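Local coordinates for nuclease-like protein (PDB 6GRB), which probably acts as a structure-selective, metal-dependent endonuclease that resolves four-way DNA junctions and cleaves 5' flaps, at residues I16-K20 with S373-T377; P378-F384 with D439-E445. The contacts are given in a common frame with arbitrary orientation. Residues are numbered along the deposited sequence.

The two contacts follow in series and illustrate how, in this N-terminal portion of the protein, the GEN1 C-terminal domain is fastened to a nuclease core. Contact 1 sets the loop 373-377 against the strand-to-helix junction 16-20 of the core; one residue on, contact 2 pairs strand 378-384 with strand 439-444 inside that domain. Their centres lie about 15 Å apart, and they touch: T374 CG2 is 3.9 Å from E379 OE1, and C19 SG is 4.0 Å from P444 CG. Both stand away from the metal site, where D141 and D143 hold magnesium. The nearest atom of contact 1 is about 15 Å from the bound DNA, that of contact 2 about 25 Å.

Contact 1: I16-K20 with S373-T377; sequences ISLCK and STDAT
Residues 16-17 end an extended strand and 18-20 begin a helix. In 373-377, D375 and A376, both in left-handed helical conformation (46/43° and 67/41°), form a type I'-like turn from T374 to T377. T377 N bonds T374 O at 3.1 Å, closing the turn, and T377 OG1 (chi1 m) adds a second bond to the same oxygen at 2.7 Å. S17 and T374 CA atoms lie 5.1 Å apart. D375 points its side chain toward the strand end; with chi1 in m, OD2 accepts S17 N at 2.6 Å, OD1 bonding H168. S17, chi1 t, is the N-cap: OG accepts K20 N at 3.1 Å and gives a weak 3.4 Å hydrogen bond to S373 O. K20 extends all-trans to chi3, laying CD 3.6 Å from D375 CB before NZ leads away to a salt bridge with D24. C19, also t, places SG 3.8 Å from T374 CG2. A capped helix start in the PIN-like nuclease core thus receives a beta-hairpin connection from the C-terminal domain.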
ATOM      1  N   ILE A  16      -1.737  11.738   3.678  1.00 59.89           N
ATOM      2  CA  ILE A  16      -3.189  11.623   3.659  1.00 59.14           C
ATOM      3  C   ILE A  16      -3.610  10.419   4.489  1.00 58.64           C
ATOM      4  O   ILE A  16      -2.963   9.372   4.469  1.00 58.65           O
ATOM      5  CB  ILE A  16      -3.717  11.533   2.218  1.00 59.00           C
ATOM      6  CG1 ILE A  16      -5.241  11.577   2.206  1.00 58.37           C
ATOM      7  CG2 ILE A  16      -3.203  10.271   1.519  1.00 58.98           C
ATOM      8  CD1 ILE A  16      -5.801  11.436   0.816  1.00 58.39           C
ATOM      9  N   SER A  17      -4.695  10.591   5.240  1.00 58.52           N
ATOM     10  CA  SER A  17      -5.270   9.520   6.041  1.00 58.27           C
ATOM     11  C   SER A  17      -5.692   8.338   5.164  1.00 57.57           C
ATOM     12  O   SER A  17      -6.542   8.485   4.280  1.00 57.12           O
ATOM     13  CB  SER A  17      -6.465  10.086   6.808  1.00 58.30           C
ATOM     14  OG  SER A  17      -7.387   9.090   7.184  1.00 58.04           O
ATOM     15  N   LEU A  18      -5.118   7.161   5.425  1.00 55.62           N
ATOM     16  CA  LEU A  18      -5.511   5.955   4.692  1.00 54.93           C
ATOM     17  C   LEU A  18      -7.018   5.709   4.772  1.00 54.43           C
ATOM     18  O   LEU A  18      -7.649   5.267   3.804  1.00 53.96           O
ATOM     19  CB  LEU A  18      -4.750   4.749   5.240  1.00 55.07           C
ATOM     20  CG  LEU A  18      -4.809   3.437   4.465  1.00 54.43           C
ATOM     21  CD1 LEU A  18      -4.626   3.688   2.966  1.00 54.36           C
ATOM     22  CD2 LEU A  18      -3.734   2.488   4.984  1.00 54.74           C
ATOM     23  N   CYS A  19      -7.609   5.988   5.928  1.00 56.62           N
ATOM     24  CA  CYS A  19      -9.059   5.939   6.034  1.00 56.39           C
ATOM     25  C   CYS A  19      -9.731   6.889   5.039  1.00 56.12           C
ATOM     26  O   CYS A  19     -10.790   6.565   4.491  1.00 55.80           O
ATOM     27  CB  CYS A  19      -9.481   6.249   7.469  1.00 57.18           C
ATOM     28  SG  CYS A  19     -11.246   6.548   7.667  1.00 57.19           S
ATOM     29  N   LYS A  20      -9.149   8.067   4.787  1.00 57.31           N
ATOM     30  CA  LYS A  20      -9.796   8.968   3.831  1.00 57.24           C
ATOM     31  C   LYS A  20      -9.715   8.423   2.410  1.00 57.05           C
ATOM     32  O   LYS A  20     -10.670   8.549   1.642  1.00 57.00           O
ATOM     33  CB  LYS A  20      -9.197  10.366   3.881  1.00 57.75           C
ATOM     34  CG  LYS A  20      -9.964  11.323   2.980  1.00 57.86           C
ATOM     35  CD  LYS A  20      -9.439  12.730   3.006  1.00 58.38           C
ATOM     36  CE  LYS A  20      -9.838  13.458   1.736  1.00 58.63           C
ATOM     37  NZ  LYS A  20     -11.319  13.429   1.622  1.00 58.40           N
ATOM     38  N   SER A 373      -7.440  12.788  12.414  1.00 65.34           N
ATOM     39  CA  SER A 373      -6.661  11.595  12.083  1.00 65.29           C
ATOM     40  C   SER A 373      -7.231  10.843  10.890  1.00 64.33           C
ATOM     41  O   SER A 373      -6.556   9.964  10.349  1.00 64.10           O
ATOM     42  CB  SER A 373      -6.582  10.636  13.281  1.00 66.28           C
ATOM     43  OG  SER A 373      -7.762   9.854  13.397  1.00 66.32           O
ATOM     44  N   THR A 374      -8.467  11.136  10.497  1.00 63.75           N
ATOM     45  CA  THR A 374      -9.087  10.603   9.284  1.00 62.81           C
ATOM     46  C   THR A 374      -9.220  11.674   8.201  1.00 62.32           C
ATOM     47  O   THR A 374      -9.993  11.505   7.257  1.00 61.71           O
ATOM     48  CB  THR A 374     -10.461  10.025   9.609  1.00 62.78           C
ATOM     49  OG1 THR A 374     -11.239  11.055  10.229  1.00 63.19           O
ATOM     50  CG2 THR A 374     -10.353   8.819  10.541  1.00 63.44           C
ATOM     51  N   ASP A 375      -8.478  12.779   8.334  1.00 64.24           N
ATOM     52  CA  ASP A 375      -8.655  13.988   7.521  1.00 64.14           C
ATOM     53  C   ASP A 375     -10.143  14.354   7.438  1.00 63.96           C
ATOM     54  O   ASP A 375     -10.693  14.680   6.376  1.00 63.64           O
ATOM     55  CB  ASP A 375      -8.016  13.827   6.132  1.00 63.81           C
ATOM     56  CG  ASP A 375      -6.525  13.471   6.213  1.00 64.11           C
ATOM     57  OD1 ASP A 375      -5.853  13.851   7.180  1.00 64.66           O
ATOM     58  OD2 ASP A 375      -6.009  12.780   5.309  1.00 63.89           O
ATOM     59  N   ALA A 376     -10.802  14.247   8.598  1.00 65.52           N
ATOM     60  CA  ALA A 376     -12.211  14.600   8.788  1.00 65.53           C
ATOM     61  C   ALA A 376     -13.162  13.678   8.021  1.00 64.96           C
ATOM     62  O   ALA A 376     -14.144  14.129   7.437  1.00 64.79           O
ATOM     63  CB  ALA A 376     -12.463  16.058   8.426  1.00 65.70           C
ATOM     64  N   THR A 377     -12.884  12.379   8.012  1.00 63.36           N
ATOM     65  CA  THR A 377     -13.909  11.427   7.601  1.00 62.97           C
ATOM     66  C   THR A 377     -14.960  11.313   8.698  1.00 63.53           C
ATOM     67  O   THR A 377     -14.610  11.100   9.871  1.00 64.22           O
ATOM     68  CB  THR A 377     -13.335  10.053   7.334  1.00 62.62           C
ATOM     69  OG1 THR A 377     -12.211  10.164   6.459  1.00 62.28           O
ATOM     70  CG2 THR A 377     -14.390   9.180   6.671  1.00 62.17           C
TER

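Contact 2: P378-F384 with D439-E445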
ATOM      1  N   PRO A 378     -16.245  11.464   8.378  1.00 63.33           N
ATOM      2  CA  PRO A 378     -17.282  11.329   9.411  1.00 63.96           C
ATOM      3  C   PRO A 378     -17.294   9.926   9.997  1.00 64.25           C
ATOM      4  O   PRO A 378     -17.327   8.935   9.273  1.00 63.73           O
ATOM      5  CB  PRO A 378     -18.578  11.638   8.653  1.00 63.68           C
ATOM      6  CG  PRO A 378     -18.138  12.498   7.520  1.00 63.21           C
ATOM      7  CD  PRO A 378     -16.778  12.013   7.120  1.00 62.84           C
ATOM      8  N   GLU A 379     -17.262   9.844  11.323  1.00 64.41           N
ATOM      9  CA  GLU A 379     -17.312   8.567  12.012  1.00 65.01           C
ATOM     10  C   GLU A 379     -18.459   8.585  13.000  1.00 65.97           C
ATOM     11  O   GLU A 379     -18.830   9.638  13.527  1.00 66.35           O
ATOM     12  CB  GLU A 379     -16.004   8.256  12.733  1.00 65.64           C
ATOM     13  CG  GLU A 379     -14.840   7.952  11.797  1.00 64.77           C
ATOM     14  CD  GLU A 379     -13.546   7.719  12.554  1.00 65.56           C
ATOM     15  OE1 GLU A 379     -12.960   6.626  12.406  1.00 65.53           O
ATOM     16  OE2 GLU A 379     -13.132   8.623  13.311  1.00 66.22           O
ATOM     17  N   LEU A 380     -19.031   7.414  13.234  1.00 66.30           N
ATOM     18  CA  LEU A 380     -20.087   7.247  14.216  1.00 67.36           C
ATOM     19  C   LEU A 380     -19.588   6.344  15.338  1.00 68.67           C
ATOM     20  O   LEU A 380     -18.885   5.354  15.087  1.00 68.62           O
ATOM     21  CB  LEU A 380     -21.354   6.672  13.566  1.00 66.98           C
ATOM     22  CG  LEU A 380     -22.109   7.583  12.573  1.00 66.06           C
ATOM     23  CD1 LEU A 380     -23.371   6.921  12.046  1.00 65.91           C
ATOM     24  CD2 LEU A 380     -22.443   8.907  13.228  1.00 66.48           C
ATOM     25  N   ARG A 381     -19.930   6.706  16.570  1.00 68.12           N
ATOM     26  CA  ARG A 381     -19.519   5.957  17.757  1.00 69.66           C
ATOM     27  C   ARG A 381     -20.472   4.785  17.944  1.00 70.30           C
ATOM     28  O   ARG A 381     -21.640   4.979  18.290  1.00 70.60           O
ATOM     29  CB  ARG A 381     -19.530   6.864  18.987  1.00 70.60           C
ATOM     30  CG  ARG A 381     -19.013   6.223  20.241  1.00 72.18           C
ATOM     31  CD  ARG A 381     -17.523   5.983  20.146  1.00 72.29           C
ATOM     32  NE  ARG A 381     -16.939   5.760  21.466  1.00 73.72           N
ATOM     33  CZ  ARG A 381     -15.663   5.446  21.686  1.00 74.14           C
ATOM     34  NH1 ARG A 381     -14.824   5.313  20.662  1.00 73.35           N
ATOM     35  NH2 ARG A 381     -15.228   5.254  22.933  1.00 75.23           N
ATOM     36  N   VAL A 382     -20.005   3.579  17.649  1.00 71.65           N
ATOM     37  CA  VAL A 382     -20.882   2.418  17.728  1.00 72.18           C
ATOM     38  C   VAL A 382     -20.570   1.411  18.822  1.00 73.99           C
ATOM     39  O   VAL A 382     -19.412   1.138  19.137  1.00 74.59           O
ATOM     40  CB  VAL A 382     -20.930   1.669  16.380  1.00 70.82           C
ATOM     41  CG1 VAL A 382     -21.749   0.393  16.511  1.00 70.82           C
ATOM     42  CG2 VAL A 382     -21.501   2.567  15.293  1.00 69.74           C
ATOM     43  N   SER A 383     -21.632   0.822  19.361  1.00 74.95           N
ATOM     44  CA  SER A 383     -21.566  -0.179  20.413  1.00 76.82           C
ATOM     45  C   SER A 383     -21.777  -1.543  19.817  1.00 76.64           C
ATOM     46  O   SER A 383     -22.456  -1.677  18.834  1.00 75.30           O
ATOM     47  CB  SER A 383     -22.614   0.064  21.496  1.00 77.90           C
ATOM     48  OG  SER A 383     -23.926  -0.058  21.008  1.00 76.95           O
ATOM     49  N   PHE A 384     -21.228  -2.554  20.468  1.00 74.40           N
ATOM     50  CA  PHE A 384     -21.241  -3.938  20.007  1.00 74.26           C
ATOM     51  C   PHE A 384     -20.734  -4.824  21.143  1.00 76.38           C
ATOM     52  O   PHE A 384     -20.114  -4.343  22.100  1.00 77.76           O
ATOM     53  CB  PHE A 384     -20.378  -4.122  18.749  1.00 72.18           C
ATOM     54  CG  PHE A 384     -18.938  -3.714  18.932  1.00 72.00           C
ATOM     55  CD1 PHE A 384     -18.547  -2.400  18.750  1.00 71.42           C
ATOM     56  CD2 PHE A 384     -17.974  -4.645  19.284  1.00 72.33           C
ATOM     57  CE1 PHE A 384     -17.224  -2.019  18.922  1.00 71.45           C
ATOM     58  CE2 PHE A 384     -16.651  -4.266  19.455  1.00 72.00           C
ATOM     59  CZ  PHE A 384     -16.282  -2.947  19.269  1.00 71.73           C
ATOM     60  N   ASP A 439     -18.701  -2.892  24.013  1.00 76.74           N
ATOM     61  CA  ASP A 439     -17.513  -2.133  23.639  1.00 75.87           C
ATOM     62  C   ASP A 439     -17.921  -1.027  22.665  1.00 74.33           C
ATOM     63  O   ASP A 439     -18.991  -1.080  22.056  1.00 73.36           O
ATOM     64  CB  ASP A 439     -16.458  -3.048  22.995  1.00 74.99           C
ATOM     65  CG  ASP A 439     -15.019  -2.569  23.210  1.00 74.06           C
ATOM     66  OD1 ASP A 439     -14.764  -1.354  23.376  1.00 73.97           O
ATOM     67  OD2 ASP A 439     -14.122  -3.436  23.207  1.00 73.03           O
ATOM     68  N   LEU A 440     -17.058  -0.022  22.510  1.00 74.54           N
ATOM     69  CA  LEU A 440     -17.318   1.103  21.624  1.00 72.71           C
ATOM     70  C   LEU A 440     -16.188   1.234  20.619  1.00 71.64           C
ATOM     71  O   LEU A 440     -15.020   1.056  20.968  1.00 72.48           O
ATOM     72  CB  LEU A 440     -17.460   2.425  22.400  1.00 72.42           C
ATOM     73  CG  LEU A 440     -18.568   2.602  23.441  1.00 73.00           C
ATOM     74  CD1 LEU A 440     -18.586   4.027  23.919  1.00 72.36           C
ATOM     75  CD2 LEU A 440     -19.931   2.227  22.891  1.00 72.71           C
ATOM     76  N   ALA A 441     -16.534   1.561  19.378  1.00 70.85           N
ATOM     77  CA  ALA A 441     -15.559   1.826  18.333  1.00 69.30           C
ATOM     78  C   ALA A 441     -16.041   2.968  17.450  1.00 67.55           C
ATOM     79  O   ALA A 441     -17.246   3.186  17.298  1.00 67.15           O
ATOM     80  CB  ALA A 441     -15.322   0.589  17.470  1.00 68.07           C
ATOM     81  N   TRP A 442     -15.093   3.690  16.861  1.00 69.99           N
ATOM     82  CA  TRP A 442     -15.395   4.677  15.830  1.00 68.27           C
ATOM     83  C   TRP A 442     -15.330   4.006  14.461  1.00 66.61           C
ATOM     84  O   TRP A 442     -14.278   3.480  14.067  1.00 66.17           O
ATOM     85  CB  TRP A 442     -14.429   5.861  15.880  1.00 68.05           C
ATOM     86  CG  TRP A 442     -14.594   6.780  17.053  1.00 69.08           C
ATOM     87  CD1 TRP A 442     -13.767   6.884  18.126  1.00 70.25           C
ATOM     88  CD2 TRP A 442     -15.627   7.757  17.249  1.00 68.83           C
ATOM     89  NE1 TRP A 442     -14.225   7.847  18.990  1.00 70.60           N
ATOM     90  CE2 TRP A 442     -15.364   8.402  18.472  1.00 69.81           C
ATOM     91  CE3 TRP A 442     -16.747   8.148  16.509  1.00 67.89           C
ATOM     92  CZ2 TRP A 442     -16.180   9.416  18.974  1.00 69.85           C
ATOM     93  CZ3 TRP A 442     -17.551   9.155  16.996  1.00 68.05           C
ATOM     94  CH2 TRP A 442     -17.271   9.774  18.222  1.00 69.03           C
ATOM     95  N   VAL A 443     -16.444   4.035  13.734  1.00 66.13           N
ATOM     96  CA  VAL A 443     -16.513   3.423  12.405  1.00 64.65           C
ATOM     97  C   VAL A 443     -16.953   4.484  11.404  1.00 63.57           C
ATOM     98  O   VAL A 443     -17.845   5.294  11.720  1.00 63.93           O
ATOM     99  CB  VAL A 443     -17.447   2.200  12.405  1.00 64.90           C
ATOM    100  CG1 VAL A 443     -17.518   1.578  11.023  1.00 63.74           C
ATOM    101  CG2 VAL A 443     -16.961   1.179  13.425  1.00 65.84           C
ATOM    102  N   PRO A 444     -16.333   4.548  10.220  1.00 63.48           N
ATOM    103  CA  PRO A 444     -16.721   5.573   9.224  1.00 62.70           C
ATOM    104  C   PRO A 444     -18.195   5.493   8.857  1.00 62.67           C
ATOM    105  O   PRO A 444     -18.724   4.419   8.573  1.00 62.62           O
ATOM    106  CB  PRO A 444     -15.818   5.258   8.025  1.00 61.71           C
ATOM    107  CG  PRO A 444     -14.581   4.657   8.661  1.00 61.97           C
ATOM    108  CD  PRO A 444     -15.068   3.875   9.860  1.00 62.98           C
ATOM    109  N   GLU A 445     -18.850   6.660   8.854  1.00 67.37           N
ATOM    110  CA  GLU A 445     -20.300   6.736   8.666  1.00 67.52           C
ATOM    111  C   GLU A 445     -20.752   6.057   7.370  1.00 66.90           C
ATOM    112  O   GLU A 445     -21.821   5.437   7.334  1.00 67.18           O
ATOM    113  CB  GLU A 445     -20.759   8.205   8.688  1.00 67.59           C
ATOM    114  CG  GLU A 445     -22.248   8.396   8.562  1.00 67.83           C
ATOM    115  CD  GLU A 445     -22.647   9.867   8.464  1.00 67.87           C
ATOM    116  OE1 GLU A 445     -21.808  10.673   8.013  1.00 67.50           O
ATOM    117  OE2 GLU A 445     -23.798  10.231   8.828  1.00 68.33           O
TER
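The R381 side chain lies across the face of the W442 indole: R381 CB sits 3.8 Å from the six-membered centroid, and a side-chain bend at chi2 (p, 69°) leaves CZ 4.4 Å from the five-membered centroid, an off-centre cation-pi contact. R369 also makes a cation-pi contact with this indole and a salt bridge with E379. R381 and W442 form a non-hydrogen-bonded antiparallel pair, flanked by hydrogen-bonded pairs L380-V443 and V382-A441, the latter through V382 N to A441 O (2.8 Å) and A441 N to V382 O (2.9 Å). With 364-371, these strands make a three-stranded antiparallel sheet packed against helices 318-340 and 445-451, consistent with a chromodomain-like module as in human GEN1. On the sheet face opposite R381 and W442, L380, V382 and V443 meet L448. The F384 ring takes D439 CB over its face, 4.1 Å from the centroid, and A441 CB at its edge, 3.5 Å from CE1. At the strand end, E445 N hydrogen-bonds to P378 O at 2.8 Å.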